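Local coordinates for septation protein imp2 (Schizosaccharomyces pombe, PDB 5C1F) that binds membrane phospholipids, links the cytoskeleton to the membrane, is required for normal septation and takes part in disassembly of the medial ring during septation, at residues Val75-Met78 with Lys79-Asp83; Ala243-Arg246 with Ile247-Leu251. All coordinates share one frame; numbering follows the deposited sequence.

Contacts 1 and 2 are short stretches, each of about two and a half turns, on neighbouring helices of the F-BAR domain, 69-155 and 162-252, with centres about 10 Å apart. Both mix buried residues (V75, M78, E81 and V82; A243, C244, I247 and R248) with exposed ones (Q76 and A80; R246 and K249), and each touches the partner helix and the second subunit. A salt bridge joins them, E81 OE2 to R246 NE at 2.9 Å, and I247 packs on E81 and N250 on V77. A C70-C254 disulfide ties the chain near the same helix ends. In contact 1 side chains meet through apolar atoms, whereas contact 2 carries the E245-R248 ion pair, whose arginine also reaches the second subunit.

Contact 1 of 2, residues Val75-Met78 with Lys79-Asp83; sequences VQVM and KAEVD
In the long helix 69-155 of the F-BAR domain, V77 lies alongside E81 and M78 alongside V82, each pair one turn apart and pointing the same way. M78 places CG anti to its backbone N (chi1 -171°), and the further bends of its chain leave SD 3.9 Å from V82 CG2. That methyl also rests 3.2 Å from M78 O, so V82 touches both the side chain and the carbonyl of M78, one turn earlier. The second pair meets through aliphatic carbon: E81 CG stands 4.2 Å from V77 CG1. With CG beside the backbone N (chi1 -72°), the first methylene of the glutamate leans on the preceding turn, 3.2 Å from V77 O, before the chain bends at chi2 and takes the carboxylate elsewhere. There OE2 is paired with R246 of helix 162-252, and OE1 accepts a hydrogen bond from N84.

The backbone bonds of this segment are those of an alpha helix, with A80 N bonded to Q76 O at 2.8 Å. M78 O is gripped twice, by V82 N at 2.9 Å and weakly by E81 N at 3.3 Å. The main bond of E81 N goes to V77 O, though it is bent, with an N-H...O angle of 139°.

M78 and V82 turn their flank to the second subunit, packing on Y41 and F229 of that chain, and V82 also touches M55 and S59 of helix 18-59. The segment is thus split by chemistry: a methionine-valine strip serves dimer packing, while a buried glutamate faces helix 162-252, where its arginine mate and the amide of N84 probably stabilise the carboxylate in its charged form.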
loop_
_atom_site.group_PDB
_atom_site.type_symbol
_atom_site.label_atom_id
_atom_site.label_comp_id
_atom_site.label_asym_id
_atom_site.label_seq_id
_atom_site.Cartn_x
_atom_site.Cartn_y
_atom_site.Cartn_z
ATOM N N VAL A 75 8.121 8.856 18.657
ATOM C CA VAL A 75 6.936 9.149 17.863
ATOM C C VAL A 75 7.334 9.960 16.629
ATOM O O VAL A 75 6.803 9.759 15.535
ATOM C CB VAL A 75 5.878 9.912 18.683
ATOM C CG1 VAL A 75 4.673 10.240 17.826
ATOM C CG2 VAL A 75 5.460 9.092 19.898
ATOM N N GLN A 76 8.290 10.863 16.805
ATOM C CA GLN A 76 8.766 11.662 15.686
ATOM C C GLN A 76 9.530 10.804 14.683
ATOM O O GLN A 76 9.330 10.925 13.474
ATOM C CB GLN A 76 9.635 12.813 16.183
ATOM C CG GLN A 76 8.836 13.884 16.890
ATOM C CD GLN A 76 9.689 15.043 17.358
ATOM O OE1 GLN A 76 10.919 14.969 17.357
ATOM N NE2 GLN A 76 9.038 16.127 17.761
ATOM N N VAL A 77 10.397 9.936 15.192
ATOM C CA VAL A 77 11.133 9.001 14.351
ATOM C C VAL A 77 10.169 8.077 13.613
ATOM O O VAL A 77 10.330 7.815 12.420
ATOM C CB VAL A 77 12.131 8.168 15.182
ATOM C CG1 VAL A 77 12.624 6.965 14.395
ATOM C CG2 VAL A 77 13.302 9.039 15.624
ATOM N N MET A 78 9.152 7.606 14.324
ATOM C CA MET A 78 8.145 6.735 13.732
ATOM C C MET A 78 7.395 7.443 12.605
ATOM O O MET A 78 7.145 6.858 11.549
ATOM C CB MET A 78 7.168 6.254 14.805
ATOM C CG MET A 78 6.201 5.177 14.347
ATOM S SD MET A 78 4.650 5.858 13.753
ATOM C CE MET A 78 4.025 6.609 15.257
ATOM N N LYS A 79 7.057 8.709 12.826
ATOM C CA LYS A 79 6.333 9.488 11.828
ATOM C C LYS A 79 7.222 9.801 10.633
ATOM O O LYS A 79 6.767 9.796 9.493
ATOM C CB LYS A 79 5.798 10.780 12.443
ATOM C CG LYS A 79 4.564 11.319 11.749
ATOM C CD LYS A 79 3.821 12.314 12.631
ATOM C CE LYS A 79 4.718 13.480 13.006
ATOM N NZ LYS A 79 5.119 14.219 11.773
ATOM N N ALA A 80 8.494 10.069 10.900
ATOM C CA ALA A 80 9.460 10.300 9.835
ATOM C C ALA A 80 9.697 9.033 9.018
ATOM O O ALA A 80 9.926 9.102 7.812
ATOM C CB ALA A 80 10.772 10.807 10.411
ATOM N N GLU A 81 9.638 7.875 9.670
ATOM C CA GLU A 81 9.905 6.625 8.971
ATOM C C GLU A 81 8.678 6.133 8.212
ATOM O O GLU A 81 8.807 5.452 7.193
ATOM C CB GLU A 81 10.408 5.549 9.940
ATOM C CG GLU A 81 11.832 5.787 10.455
ATOM C CD GLU A 81 12.885 5.838 9.343
ATOM O OE1 GLU A 81 12.585 5.449 8.193
ATOM O OE2 GLU A 81 14.025 6.269 9.624
ATOM N N VAL A 82 7.491 6.482 8.703
ATOM C CA VAL A 82 6.265 6.228 7.955
ATOM C C VAL A 82 6.277 7.097 6.696
ATOM O O VAL A 82 5.821 6.675 5.628
ATOM C CB VAL A 82 5.007 6.505 8.811
ATOM C CG1 VAL A 82 3.764 6.641 7.942
ATOM C CG2 VAL A 82 4.821 5.404 9.847
ATOM N N ASP A 83 6.833 8.301 6.822
ATOM C CA ASP A 83 7.000 9.198 5.683
ATOM C C ASP A 83 7.990 8.612 4.680
ATOM O O ASP A 83 7.775 8.689 3.471
ATOM C CB ASP A 83 7.468 10.579 6.150
ATOM C CG ASP A 83 7.290 11.651 5.086
ATOM O OD1 ASP A 83 6.493 11.444 4.146
ATOM O OD2 ASP A 83 7.944 12.709 5.199
#

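Contact 2 of 2, residues Ala243-Arg246 with Ile247-Leu251; sequences ACER and IRKNL
A salt bridge between E245 and R248, three residues apart, marks this local contact near the C-terminal end of helix 162-252, at the dimer interface. R248 NH2 gives E245 OE1 a nearly straight bond of 3.0 Å (169°), and NE makes a longer, weak one to OE2, at 3.5 Å. The two flat groups are steeply inclined, their planes 72° apart: OE1 sits at the edge of the guanidinium, in its plane, yet NH2 comes to that oxygen from above the carboxylate. E245 reaches this place because CG is anti to the backbone N (chi1 -160°) and the chain then bends, setting the acid beside the guanidinium, which R248 folds back along the helix.

One face of the guanidinium lies over the preceding turn, with C244 O 3.9 Å above its plane and over its centre. The same carbonyl already accepts the R248 backbone N at 3.0 Å in the regular i to i+4 ladder of the helix. C244 CB lies 3.9 Å from NH1. In the elongated F-BAR dimer this arginine also spans the subunits, NH1 bonding to T230 OG1 and NH2 to S234 OG of the second subunit, with W227 of that subunit packed against it. A leucine in place of R248 would probably leave the E245 carboxylate without its charged mate and T230 and S234 of the second subunit without their cross-subunit donors.

K249 leans its CG on E245 O at 3.2 Å; its ammonium remains beyond salt-bridge range of the acid. I247 CG1 lies 3.4 Å from A243 O, and the side chain touches T230 of the second subunit, while N250 OD1 bonds to S74 OG on helix 69-155.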
loop_
_atom_site.group_PDB
_atom_site.type_symbol
_atom_site.label_atom_id
_atom_site.label_comp_id
_atom_site.label_asym_id
_atom_site.label_seq_id
_atom_site.Cartn_x
_atom_site.Cartn_y
_atom_site.Cartn_z
ATOM N N ALA A 243 12.989 0.631 7.201
ATOM C CA ALA A 243 12.401 1.740 7.945
ATOM C C ALA A 243 11.874 1.269 9.300
ATOM O O ALA A 243 12.040 1.954 10.313
ATOM C CB ALA A 243 11.288 2.392 7.137
ATOM N N CYS A 244 11.241 0.099 9.309
ATOM C CA CYS A 244 10.739 -0.492 10.543
ATOM C C CYS A 244 11.874 -0.795 11.503
ATOM O O CYS A 244 11.746 -0.592 12.708
ATOM C CB CYS A 244 9.958 -1.773 10.255
ATOM S SG CYS A 244 8.388 -1.484 9.437
ATOM N N GLU A 245 12.982 -1.284 10.955
ATOM C CA GLU A 245 14.132 -1.650 11.764
ATOM C C GLU A 245 14.713 -0.414 12.437
ATOM O O GLU A 245 15.143 -0.470 13.588
ATOM C CB GLU A 245 15.192 -2.346 10.911
ATOM C CG GLU A 245 16.180 -3.169 11.721
ATOM C CD GLU A 245 15.541 -4.392 12.353
ATOM O OE1 GLU A 245 15.000 -5.237 11.604
ATOM O OE2 GLU A 245 15.574 -4.508 13.596
ATOM N N ARG A 246 14.709 0.708 11.724
ATOM C CA ARG A 246 15.218 1.953 12.287
ATOM C C ARG A 246 14.318 2.453 13.424
ATOM O O ARG A 246 14.808 3.019 14.403
ATOM C CB ARG A 246 15.367 3.020 11.197
ATOM C CG ARG A 246 16.499 2.721 10.212
ATOM C CD ARG A 246 16.825 3.903 9.294
ATOM N NE ARG A 246 15.731 4.237 8.384
ATOM C CZ ARG A 246 15.560 3.695 7.181
ATOM N NH1 ARG A 246 16.411 2.779 6.735
ATOM N NH2 ARG A 246 14.533 4.065 6.427
ATOM N N ILE A 247 13.011 2.226 13.308
ATOM C CA ILE A 247 12.090 2.575 14.388
ATOM C C ILE A 247 12.416 1.749 15.630
ATOM O O ILE A 247 12.519 2.284 16.734
ATOM C CB ILE A 247 10.614 2.351 13.995
ATOM C CG1 ILE A 247 10.231 3.250 12.818
ATOM C CG2 ILE A 247 9.705 2.624 15.180
ATOM C CD1 ILE A 247 8.851 2.979 12.247
ATOM N N ARG A 248 12.605 0.447 15.435
ATOM C CA ARG A 248 12.937 -0.456 16.534
ATOM C C ARG A 248 14.265 -0.105 17.194
ATOM O O ARG A 248 14.394 -0.200 18.408
ATOM C CB ARG A 248 12.971 -1.905 16.047
ATOM C CG ARG A 248 11.613 -2.442 15.654
ATOM C CD ARG A 248 11.632 -3.951 15.508
ATOM N NE ARG A 248 12.174 -4.381 14.226
ATOM C CZ ARG A 248 11.442 -4.548 13.130
ATOM N NH1 ARG A 248 10.135 -4.313 13.163
ATOM N NH2 ARG A 248 12.011 -4.950 12.001
ATOM N N LYS A 249 15.250 0.300 16.394
ATOM C CA LYS A 249 16.558 0.668 16.935
ATOM C C LYS A 249 16.434 1.901 17.815
ATOM O O LYS A 249 17.077 1.999 18.855
ATOM C CB LYS A 249 17.573 0.918 15.817
ATOM C CG LYS A 249 17.956 -0.333 15.055
ATOM C CD LYS A 249 18.473 -1.413 15.989
ATOM C CE LYS A 249 18.757 -2.702 15.233
ATOM N NZ LYS A 249 19.237 -3.780 16.142
ATOM N N ASN A 250 15.589 2.836 17.393
ATOM C CA ASN A 250 15.332 4.035 18.175
ATOM C C ASN A 250 14.596 3.712 19.471
ATOM O O ASN A 250 14.891 4.277 20.527
ATOM C CB ASN A 250 14.528 5.038 17.352
ATOM C CG ASN A 250 14.272 6.327 18.099
ATOM O OD1 ASN A 250 13.198 6.526 18.664
ATOM N ND2 ASN A 250 15.263 7.212 18.107
ATOM N N LEU A 251 13.641 2.793 19.386
ATOM C CA LEU A 251 12.881 2.366 20.555
ATOM C C LEU A 251 13.772 1.636 21.560
ATOM O O LEU A 251 13.639 1.829 22.770
ATOM C CB LEU A 251 11.711 1.475 20.133
ATOM C CG LEU A 251 10.574 2.184 19.389
ATOM C CD1 LEU A 251 9.625 1.186 18.738
ATOM C CD2 LEU A 251 9.808 3.105 20.330
#